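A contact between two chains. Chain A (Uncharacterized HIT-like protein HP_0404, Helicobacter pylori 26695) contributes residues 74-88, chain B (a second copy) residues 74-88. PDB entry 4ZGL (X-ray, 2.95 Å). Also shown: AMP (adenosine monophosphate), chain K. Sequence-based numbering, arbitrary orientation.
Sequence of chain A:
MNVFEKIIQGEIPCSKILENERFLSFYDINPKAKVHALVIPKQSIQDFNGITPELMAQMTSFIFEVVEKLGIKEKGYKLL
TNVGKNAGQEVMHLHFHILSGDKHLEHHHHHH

Chain A, residues 74-88: EKGYKLLTNVGKNAG
Chain B 74-88: EKGYKLLTNVGKNAG

Strands 77-83 of the two copies run antiparallel (174° between their directions, axes 4.8 Å apart at closest approach) and join into one continuous sheet across the dimer. The register centres on Leu80(A) opposite Leu80(B), a non-hydrogen-bonded pair with CA atoms 4.5 Å apart, so that residue i faces residue 160 - i. Hydrogen-bonded pairs flank it: Leu79(A) N to Thr81(B) O is 2.9 Å and Thr81(B) N to Leu79(A) O 3.0 Å, while Tyr77(A) N to Val83(B) O is 3.1 Å and Val83(B) N to Tyr77(A) O 2.9 Å; the symmetry-related pairs repeat this. Between them, Leu80(A) CA lies 3.3 Å from Leu79(B) O, a CA-H...O contact. Backbones are extended, from phi/psi -155/160 at Tyr77(A) to -106/102 at Val83(A).

Tyr77(A), Leu79(A), Thr81(B) and Val83(B) share one face, as do their counterparts in the other chain. Tyr77(A), chi1 65° (p) and chi2 -86°, brings one face of its ring against the CG2 methyl of its bridge partner, Val83(B): Val83(B) CG2 sits 3.8 Å from the Tyr77(A) ring centroid, 24° off the normal, a CH-pi contact over the face. Val83(A) and Val83(B) are both t (-171°). Thr81(A) and Thr81(B) are also t, and in this rotamer Thr81(B) CG2 packs 3.7 Å from Leu79(A) CB, while OG1 of Thr81(A) and of Thr81(B) is hydrogen-bonded elsewhere in the structure. Leu79(A) and Leu79(B) have an off-well chi1 of -120° with chi2 -164°.

Lys78(A), Leu80(A), Asn82(A) and their chain B counterparts occupy the other face. Leu80(A) and Leu80(B) are both t,p (172°, 82°), and Leu80(A) CD1 meets Leu80(B) CD1 at 4.2 Å. Lys78(A) and Lys78(B) are m,t,t,t, each nearly extended chain running past the partner's loop: Lys78(A) CG is 3.7 Å from Asn82(B) ND2 and Lys78(A) CE 3.6 Å from Ala87(B) O. Asn82(A) and Asn82(B) are m (-58°, chi2 near 115°); Asn82(B) OD1 is 3.5 Å from AMP O3P, and Gly88(B) O approaches AMP O3P to 2.6 Å.

Beyond each strand, Gly84(A) and Gly84(B) (phi/psi 94/156) lead into a 3-10 segment at 85-86, with Ala87(A) N bonded to Gly84(A) O at 3.1 Å. The turn directs Ala87(A) and Ala87(B) toward the partner, placing Ala87(B) CB 3.2 Å from Tyr77(A) O. Asn86(A) and Asn86(B) are m (-77°, chi2 near 0°), a conformation that lets Asn86(B) ND2 give a weak hydrogen bond to Lys75(A) O at 3.2 Å (127°). Gly76(A), at 125/141, must lack a side chain: a CB would lie 3.1 Å from Asn86(B) CB and jam against the preceding carbonyl.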

ATOM      1  N   GLU A  74      -6.163   1.613 -15.387  1.00 63.39           N
ATOM      2  CA  GLU A  74      -5.225   1.885 -16.470  1.00 64.40           C
ATOM      3  C   GLU A  74      -4.881   3.361 -16.618  1.00 64.26           C
ATOM      4  O   GLU A  74      -3.878   3.698 -17.239  1.00 64.66           O
ATOM      5  CB  GLU A  74      -5.819   1.377 -17.785  1.00 67.14           C
ATOM      6  CG  GLU A  74      -6.349  -0.070 -17.732  1.00 67.93           C
ATOM      7  CD  GLU A  74      -5.305  -1.127 -17.396  1.00 67.15           C
ATOM      8  OE1 GLU A  74      -4.087  -0.820 -17.370  1.00 66.23           O
ATOM      9  OE2 GLU A  74      -5.725  -2.291 -17.177  1.00 67.79           O
ATOM     10  N   LYS A  75      -5.723   4.237 -16.078  1.00 64.01           N
ATOM     11  CA  LYS A  75      -5.437   5.670 -16.073  1.00 64.07           C
ATOM     12  C   LYS A  75      -4.342   6.002 -15.070  1.00 61.91           C
ATOM     13  O   LYS A  75      -3.517   6.873 -15.319  1.00 62.09           O
ATOM     14  CB  LYS A  75      -6.695   6.477 -15.743  1.00 64.82           C
ATOM     15  CG  LYS A  75      -7.750   6.473 -16.839  1.00 67.50           C
ATOM     16  CD  LYS A  75      -8.863   7.464 -16.527  1.00 68.58           C
ATOM     17  CE  LYS A  75      -8.434   8.905 -16.769  1.00 69.42           C
ATOM     18  NZ  LYS A  75      -9.585   9.783 -17.118  1.00 71.93           N
ATOM     19  N   GLY A  76      -4.353   5.318 -13.930  1.00 60.13           N
ATOM     20  CA  GLY A  76      -3.348   5.520 -12.894  1.00 58.26           C
ATOM     21  C   GLY A  76      -3.978   5.860 -11.559  1.00 57.10           C
ATOM     22  O   GLY A  76      -4.963   6.605 -11.493  1.00 57.91           O
ATOM     23  N   TYR A  77      -3.400   5.319 -10.490  1.00 55.48           N
ATOM     24  CA  TYR A  77      -3.902   5.556  -9.140  1.00 54.49           C
ATOM     25  C   TYR A  77      -2.821   5.397  -8.078  1.00 52.99           C
ATOM     26  O   TYR A  77      -1.789   4.771  -8.314  1.00 52.66           O
ATOM     27  CB  TYR A  77      -5.062   4.610  -8.837  1.00 54.66           C
ATOM     28  CG  TYR A  77      -4.683   3.151  -8.803  1.00 54.24           C
ATOM     29  CD1 TYR A  77      -4.661   2.394  -9.968  1.00 55.37           C
ATOM     30  CD2 TYR A  77      -4.363   2.520  -7.599  1.00 53.04           C
ATOM     31  CE1 TYR A  77      -4.322   1.053  -9.941  1.00 55.38           C
ATOM     32  CE2 TYR A  77      -4.023   1.179  -7.562  1.00 53.02           C
ATOM     33  CZ  TYR A  77      -4.004   0.451  -8.734  1.00 54.22           C
ATOM     34  OH  TYR A  77      -3.669  -0.880  -8.707  1.00 54.58           O
ATOM     35  N   LYS A  78      -3.074   5.980  -6.909  1.00 52.42           N
ATOM     36  CA  LYS A  78      -2.182   5.867  -5.761  1.00 51.27           C
ATOM     37  C   LYS A  78      -2.779   4.898  -4.758  1.00 50.66           C
ATOM     38  O   LYS A  78      -3.997   4.862  -4.567  1.00 51.11           O
ATOM     39  CB  LYS A  78      -1.994   7.227  -5.091  1.00 51.41           C
ATOM     40  CG  LYS A  78      -1.520   8.325  -6.026  1.00 52.39           C
ATOM     41  CD  LYS A  78      -1.256   9.621  -5.276  1.00 52.81           C
ATOM     42  CE  LYS A  78      -0.970  10.762  -6.242  1.00 54.23           C
ATOM     43  NZ  LYS A  78      -0.056  11.784  -5.662  1.00 54.65           N
ATOM     44  N   LEU A  79      -1.915   4.117  -4.119  1.00 49.90           N
ATOM     45  CA  LEU A  79      -2.321   3.234  -3.032  1.00 49.49           C
ATOM     46  C   LEU A  79      -1.618   3.695  -1.763  1.00 48.95           C
ATOM     47  O   LEU A  79      -0.397   3.802  -1.737  1.00 48.69           O
ATOM     48  CB  LEU A  79      -1.992   1.762  -3.357  1.00 49.59           C
ATOM     49  CG  LEU A  79      -3.146   0.765  -3.416  1.00 50.19           C
ATOM     50  CD1 LEU A  79      -2.607  -0.654  -3.352  1.00 50.46           C
ATOM     51  CD2 LEU A  79      -4.200   0.973  -2.344  1.00 50.17           C
ATOM     52  N   LEU A  80      -2.394   3.988  -0.721  1.00 49.02           N
ATOM     53  CA  LEU A  80      -1.852   4.534   0.521  1.00 48.85           C
ATOM     54  C   LEU A  80      -2.564   3.954   1.735  1.00 48.98           C
ATOM     55  O   LEU A  80      -3.783   3.811   1.735  1.00 49.40           O
ATOM     56  CB  LEU A  80      -2.000   6.056   0.533  1.00 49.39           C
ATOM     57  CG  LEU A  80      -1.663   6.807   1.828  1.00 49.70           C
ATOM     58  CD1 LEU A  80      -0.166   7.039   1.960  1.00 49.52           C
ATOM     59  CD2 LEU A  80      -2.408   8.132   1.881  1.00 50.75           C
ATOM     60  N   THR A  81      -1.797   3.628   2.771  1.00 48.83           N
ATOM     61  CA  THR A  81      -2.372   3.345   4.082  1.00 49.25           C
ATOM     62  C   THR A  81      -1.472   3.939   5.161  1.00 49.49           C
ATOM     63  O   THR A  81      -0.249   3.846   5.082  1.00 49.27           O
ATOM     64  CB  THR A  81      -2.610   1.835   4.303  1.00 49.34           C
ATOM     65  OG1 THR A  81      -3.279   1.633   5.551  1.00 49.98           O
ATOM     66  CG2 THR A  81      -1.305   1.051   4.286  1.00 49.13           C
ATOM     67  N   ASN A  82      -2.094   4.572   6.151  1.00 50.23           N
ATOM     68  CA  ASN A  82      -1.376   5.173   7.270  1.00 50.86           C
ATOM     69  C   ASN A  82      -1.409   4.248   8.474  1.00 51.38           C
ATOM     70  O   ASN A  82      -2.476   3.812   8.897  1.00 51.81           O
ATOM     71  CB  ASN A  82      -2.000   6.515   7.629  1.00 51.83           C
ATOM     72  CG  ASN A  82      -2.015   7.475   6.458  1.00 51.72           C
ATOM     73  OD1 ASN A  82      -3.075   7.854   5.962  1.00 52.07           O
ATOM     74  ND2 ASN A  82      -0.834   7.872   6.011  1.00 51.46           N
ATOM     75  N   VAL A  83      -0.234   3.946   9.010  1.00 51.56           N
ATOM     76  CA  VAL A  83      -0.116   3.044  10.138  1.00 52.32           C
ATOM     77  C   VAL A  83       0.210   3.854  11.393  1.00 53.59           C
ATOM     78  O   VAL A  83       1.344   4.283  11.597  1.00 53.94           O
ATOM     79  CB  VAL A  83       0.961   1.979   9.878  1.00 52.08           C
ATOM     80  CG1 VAL A  83       0.933   0.911  10.959  1.00 53.14           C
ATOM     81  CG2 VAL A  83       0.749   1.346   8.513  1.00 51.08           C
ATOM     82  N   GLY A  84      -0.812   4.077  12.215  1.00 54.52           N
ATOM     83  CA  GLY A  84      -0.661   4.793  13.476  1.00 56.13           C
ATOM     84  C   GLY A  84      -0.946   6.280  13.365  1.00 56.70           C
ATOM     85  O   GLY A  84      -0.841   6.865  12.289  1.00 55.82           O
ATOM     86  N   LYS A  85      -1.315   6.888  14.491  1.00 58.50           N
ATOM     87  CA  LYS A  85      -1.623   8.314  14.539  1.00 59.65           C
ATOM     88  C   LYS A  85      -0.462   9.203  14.103  1.00 59.65           C
ATOM     89  O   LYS A  85      -0.678  10.272  13.553  1.00 60.02           O
ATOM     90  CB  LYS A  85      -2.059   8.726  15.956  1.00 62.01           C
ATOM     91  CG  LYS A  85      -0.907   8.781  16.960  1.00 63.32           C
ATOM     92  CD  LYS A  85      -1.283   9.269  18.359  1.00 66.04           C
ATOM     93  CE  LYS A  85      -0.040   9.673  19.278  1.00 67.87           C
ATOM     94  NZ  LYS A  85       0.224  11.139  19.476  1.00 69.78           N
ATOM     95  N   ASN A  86       0.762   8.764  14.371  1.00 59.54           N
ATOM     96  CA  ASN A  86       1.957   9.529  14.037  1.00 59.82           C
ATOM     97  C   ASN A  86       2.259   9.579  12.541  1.00 58.09           C
ATOM     98  O   ASN A  86       3.024  10.428  12.093  1.00 58.47           O
ATOM     99  CB  ASN A  86       3.154   8.972  14.809  1.00 60.54           C
ATOM    100  CG  ASN A  86       3.160   9.405  16.263  1.00 62.99           C
ATOM    101  OD1 ASN A  86       2.262  10.113  16.725  1.00 64.20           O
ATOM    102  ND2 ASN A  86       4.171   8.968  16.996  1.00 63.99           N
ATOM    103  N   ALA A  87       1.654   8.673  11.778  1.00 56.43           N
ATOM    104  CA  ALA A  87       1.739   8.689  10.321  1.00 54.98           C
ATOM    105  C   ALA A  87       0.470   9.258   9.690  1.00 54.89           C
ATOM    106  O   ALA A  87       0.258   9.115   8.479  1.00 53.81           O
ATOM    107  CB  ALA A  87       1.999   7.285   9.806  1.00 53.59           C
ATOM    108  N   GLY A  88      -0.375   9.889  10.503  1.00 56.29           N
ATOM    109  CA  GLY A  88      -1.555  10.589  10.008  1.00 56.78           C
ATOM    110  C   GLY A  88      -2.857   9.805  10.025  1.00 56.41           C
ATOM    111  O   GLY A  88      -3.863  10.281   9.500  1.00 56.87           O
TER
ATOM    112  N   GLU B  74       6.417   0.555  15.390  1.00 62.93           N
ATOM    113  CA  GLU B  74       5.546   0.984  16.481  1.00 65.08           C
ATOM    114  C   GLU B  74       5.456   2.499  16.626  1.00 65.65           C
ATOM    115  O   GLU B  74       4.524   3.000  17.252  1.00 67.28           O
ATOM    116  CB  GLU B  74       6.051   0.384  17.797  1.00 67.66           C
ATOM    117  CG  GLU B  74       6.326  -1.130  17.745  1.00 67.73           C
ATOM    118  CD  GLU B  74       5.115  -2.000  17.422  1.00 67.51           C
ATOM    119  OE1 GLU B  74       3.968  -1.493  17.399  1.00 67.63           O
ATOM    120  OE2 GLU B  74       5.333  -3.217  17.195  1.00 67.61           O
ATOM    121  N   LYS B  75       6.429   3.220  16.079  1.00 64.78           N
ATOM    122  CA  LYS B  75       6.390   4.678  16.070  1.00 65.54           C
ATOM    123  C   LYS B  75       5.363   5.193  15.070  1.00 64.03           C
ATOM    124  O   LYS B  75       4.691   6.188  15.324  1.00 65.38           O
ATOM    125  CB  LYS B  75       7.763   5.258  15.732  1.00 65.45           C
ATOM    126  CG  LYS B  75       8.805   5.078  16.822  1.00 67.76           C
ATOM    127  CD  LYS B  75      10.066   5.866  16.505  1.00 68.32           C
ATOM    128  CE  LYS B  75       9.888   7.359  16.751  1.00 70.18           C
ATOM    129  NZ  LYS B  75      11.172   8.032  17.098  1.00 72.46           N
ATOM    130  N   GLY B  76       5.253   4.516  13.931  1.00 61.54           N
ATOM    131  CA  GLY B  76       4.286   4.883  12.901  1.00 60.18           C
ATOM    132  C   GLY B  76       4.955   5.113  11.562  1.00 58.08           C
ATOM    133  O   GLY B  76       6.053   5.674  11.491  1.00 58.30           O
ATOM    134  N   TYR B  77       4.288   4.677  10.496  1.00 56.36           N
ATOM    135  CA  TYR B  77       4.817   4.821   9.148  1.00 54.53           C
ATOM    136  C   TYR B  77       3.716   4.836   8.096  1.00 53.47           C
ATOM    137  O   TYR B  77       2.596   4.385   8.343  1.00 53.94           O
ATOM    138  CB  TYR B  77       5.795   3.689   8.842  1.00 53.47           C
ATOM    139  CG  TYR B  77       5.174   2.306   8.813  1.00 53.06           C
ATOM    140  CD1 TYR B  77       5.032   1.563   9.980  1.00 54.46           C
ATOM    141  CD2 TYR B  77       4.748   1.733   7.614  1.00 51.63           C
ATOM    142  CE1 TYR B  77       4.474   0.295   9.960  1.00 54.55           C
ATOM    143  CE2 TYR B  77       4.186   0.465   7.586  1.00 51.71           C
ATOM    144  CZ  TYR B  77       4.051  -0.250   8.761  1.00 53.22           C
ATOM    145  OH  TYR B  77       3.503  -1.511   8.736  1.00 53.76           O
ATOM    146  N   LYS B  78       4.055   5.357   6.921  1.00 52.36           N
ATOM    147  CA  LYS B  78       3.148   5.390   5.780  1.00 51.47           C
ATOM    148  C   LYS B  78       3.568   4.339   4.772  1.00 49.82           C
ATOM    149  O   LYS B  78       4.758   4.096   4.579  1.00 49.30           O
ATOM    150  CB  LYS B  78       3.180   6.759   5.111  1.00 51.85           C
ATOM    151  CG  LYS B  78       2.897   7.922   6.046  1.00 53.95           C
ATOM    152  CD  LYS B  78       2.840   9.243   5.295  1.00 54.72           C
ATOM    153  CE  LYS B  78       2.742  10.417   6.260  1.00 57.29           C
ATOM    154  NZ  LYS B  78       2.002  11.574   5.681  1.00 58.73           N
ATOM    155  N   LEU B  79       2.584   3.710   4.142  1.00 49.39           N
ATOM    156  CA  LEU B  79       2.831   2.764   3.061  1.00 48.22           C
ATOM    157  C   LEU B  79       2.203   3.331   1.797  1.00 47.83           C
ATOM    158  O   LEU B  79       1.012   3.636   1.780  1.00 48.57           O
ATOM    159  CB  LEU B  79       2.263   1.366   3.394  1.00 48.57           C
ATOM    160  CG  LEU B  79       3.235   0.193   3.449  1.00 48.30           C
ATOM    161  CD1 LEU B  79       2.468  -1.122   3.393  1.00 48.98           C
ATOM    162  CD2 LEU B  79       4.301   0.219   2.370  1.00 47.29           C
ATOM    163  N   LEU B  80       3.005   3.478   0.746  1.00 46.97           N
ATOM    164  CA  LEU B  80       2.550   4.100  -0.494  1.00 46.83           C
ATOM    165  C   LEU B  80       3.147   3.403  -1.705  1.00 46.04           C
ATOM    166  O   LEU B  80       4.328   3.070  -1.715  1.00 45.67           O
ATOM    167  CB  LEU B  80       2.948   5.579  -0.510  1.00 47.42           C
ATOM    168  CG  LEU B  80       2.732   6.373  -1.805  1.00 47.62           C
ATOM    169  CD1 LEU B  80       1.293   6.848  -1.925  1.00 48.59           C
ATOM    170  CD2 LEU B  80       3.685   7.558  -1.863  1.00 48.31           C
ATOM    171  N   THR B  81       2.333   3.206  -2.735  1.00 46.11           N
ATOM    172  CA  THR B  81       2.847   2.834  -4.049  1.00 45.74           C
ATOM    173  C   THR B  81       2.052   3.567  -5.126  1.00 46.26           C
ATOM    174  O   THR B  81       0.830   3.678  -5.040  1.00 46.93           O
ATOM    175  CB  THR B  81       2.834   1.307  -4.271  1.00 45.70           C
ATOM    176  OG1 THR B  81       3.453   0.997  -5.523  1.00 45.65           O
ATOM    177  CG2 THR B  81       1.420   0.751  -4.246  1.00 46.44           C
ATOM    178  N   ASN B  82       2.766   4.092  -6.118  1.00 46.27           N
ATOM    179  CA  ASN B  82       2.152   4.806  -7.231  1.00 47.03           C
ATOM    180  C   ASN B  82       2.023   3.880  -8.432  1.00 47.18           C
ATOM    181  O   ASN B  82       3.002   3.277  -8.867  1.00 46.87           O
ATOM    182  CB  ASN B  82       2.986   6.028  -7.600  1.00 47.50           C
ATOM    183  CG  ASN B  82       3.162   6.979  -6.438  1.00 47.82           C
ATOM    184  OD1 ASN B  82       4.273   7.175  -5.943  1.00 47.68           O
ATOM    185  ND2 ASN B  82       2.065   7.559  -5.981  1.00 48.58           N
ATOM    186  N   VAL B  83       0.813   3.773  -8.961  1.00 48.00           N
ATOM    187  CA  VAL B  83       0.543   2.907 -10.094  1.00 48.59           C
ATOM    188  C   VAL B  83       0.354   3.763 -11.351  1.00 49.63           C
ATOM    189  O   VAL B  83      -0.698   4.376 -11.548  1.00 50.67           O
ATOM    190  CB  VAL B  83      -0.696   2.034  -9.829  1.00 49.32           C
ATOM    191  CG1 VAL B  83      -0.851   0.979 -10.909  1.00 50.24           C
ATOM    192  CG2 VAL B  83      -0.581   1.373  -8.463  1.00 48.63           C
ATOM    193  N   GLY B  84       1.394   3.823 -12.179  1.00 49.65           N
ATOM    194  CA  GLY B  84       1.355   4.568 -13.433  1.00 50.91           C
ATOM    195  C   GLY B  84       1.882   5.984 -13.319  1.00 51.21           C
ATOM    196  O   GLY B  84       1.879   6.571 -12.247  1.00 50.70           O
ATOM    197  N   LYS B  85       2.337   6.532 -14.441  1.00 52.39           N
ATOM    198  CA  LYS B  85       2.881   7.880 -14.463  1.00 53.27           C
ATOM    199  C   LYS B  85       1.883   8.948 -14.020  1.00 54.14           C
ATOM    200  O   LYS B  85       2.276   9.970 -13.479  1.00 54.65           O
ATOM    201  CB  LYS B  85       3.397   8.233 -15.866  1.00 54.93           C
ATOM    202  CG  LYS B  85       2.288   8.516 -16.843  1.00 56.55           C
ATOM    203  CD  LYS B  85       2.789   8.989 -18.172  1.00 58.53           C
ATOM    204  CE  LYS B  85       1.639   9.650 -18.877  1.00 60.49           C
ATOM    205  NZ  LYS B  85       1.723   9.476 -20.336  1.00 62.38           N
ATOM    206  N   ASN B  86       0.603   8.726 -14.293  1.00 54.77           N
ATOM    207  CA  ASN B  86      -0.445   9.684 -13.956  1.00 56.10           C
ATOM    208  C   ASN B  86      -0.730   9.775 -12.460  1.00 55.20           C
ATOM    209  O   ASN B  86      -1.346  10.731 -12.003  1.00 56.50           O
ATOM    210  CB  ASN B  86      -1.717   9.337 -14.730  1.00 57.42           C
ATOM    211  CG  ASN B  86      -1.652   9.772 -16.181  1.00 59.29           C
ATOM    212  OD1 ASN B  86      -0.656  10.339 -16.639  1.00 59.69           O
ATOM    213  ND2 ASN B  86      -2.718   9.504 -16.916  1.00 60.80           N
ATOM    214  N   ALA B  87      -0.280   8.775 -11.708  1.00 53.30           N
ATOM    215  CA  ALA B  87      -0.359   8.793 -10.255  1.00 52.51           C
ATOM    216  C   ALA B  87       0.988   9.142  -9.624  1.00 51.72           C
ATOM    217  O   ALA B  87       1.178   8.960  -8.426  1.00 50.93           O
ATOM    218  CB  ALA B  87      -0.843   7.446  -9.751  1.00 51.40           C
ATOM    219  N   GLY B  88       1.927   9.625 -10.434  1.00 52.24           N
ATOM    220  CA  GLY B  88       3.212  10.113  -9.945  1.00 52.20           C
ATOM    221  C   GLY B  88       4.367   9.126  -9.977  1.00 50.93           C
ATOM    222  O   GLY B  88       5.447   9.433  -9.474  1.00 51.04           O
TER
HETATM  223  P   AMP K 201       8.171   7.373  -7.651  1.00 68.07           P
HETATM  224  O1P AMP K 201       8.068   6.493  -6.430  1.00 68.07           O
HETATM  225  O2P AMP K 201       8.405   6.573  -8.921  1.00 68.07           O
HETATM  226  O3P AMP K 201       7.068   8.410  -7.714  1.00 68.07           O
HETATM  227  O5' AMP K 201       9.546   8.216  -7.458  1.00 68.07           O
HETATM  228  C5' AMP K 201      10.834   7.601  -7.630  1.00 68.07           C
HETATM  229  C4' AMP K 201      11.515   7.411  -6.276  1.00 68.07           C
HETATM  230  O4' AMP K 201      12.702   6.611  -6.404  1.00 68.07           O
HETATM  231  C3' AMP K 201      11.916   8.762  -5.696  1.00 68.07           C
HETATM  232  O3' AMP K 201      11.477   8.874  -4.333  1.00 68.07           O
HETATM  233  C2' AMP K 201      13.426   8.785  -5.838  1.00 68.07           C
HETATM  234  O2' AMP K 201      14.040   9.534  -4.786  1.00 68.07           O
HETATM  235  C1' AMP K 201      13.821   7.307  -5.842  1.00 68.07           C
HETATM  236  N9  AMP K 201      15.090   7.045  -6.584  1.00 68.07           N
HETATM  237  C8  AMP K 201      15.409   7.466  -7.827  1.00 68.07           C
HETATM  238  N7  AMP K 201      16.654   7.040  -8.174  1.00 68.07           N
HETATM  239  C5  AMP K 201      17.154   6.331  -7.144  1.00 68.07           C
HETATM  240  C6  AMP K 201      18.415   5.601  -6.843  1.00 68.07           C
HETATM  241  N6  AMP K 201      19.417   5.547  -7.752  1.00 68.07           N
HETATM  242  N1  AMP K 201      18.538   4.993  -5.636  1.00 68.07           N
HETATM  243  C2  AMP K 201      17.551   5.035  -4.718  1.00 68.07           C
HETATM  244  N3  AMP K 201      16.381   5.681  -4.927  1.00 68.07           N
HETATM  245  C4  AMP K 201      16.120   6.336  -6.096  1.00 68.07           C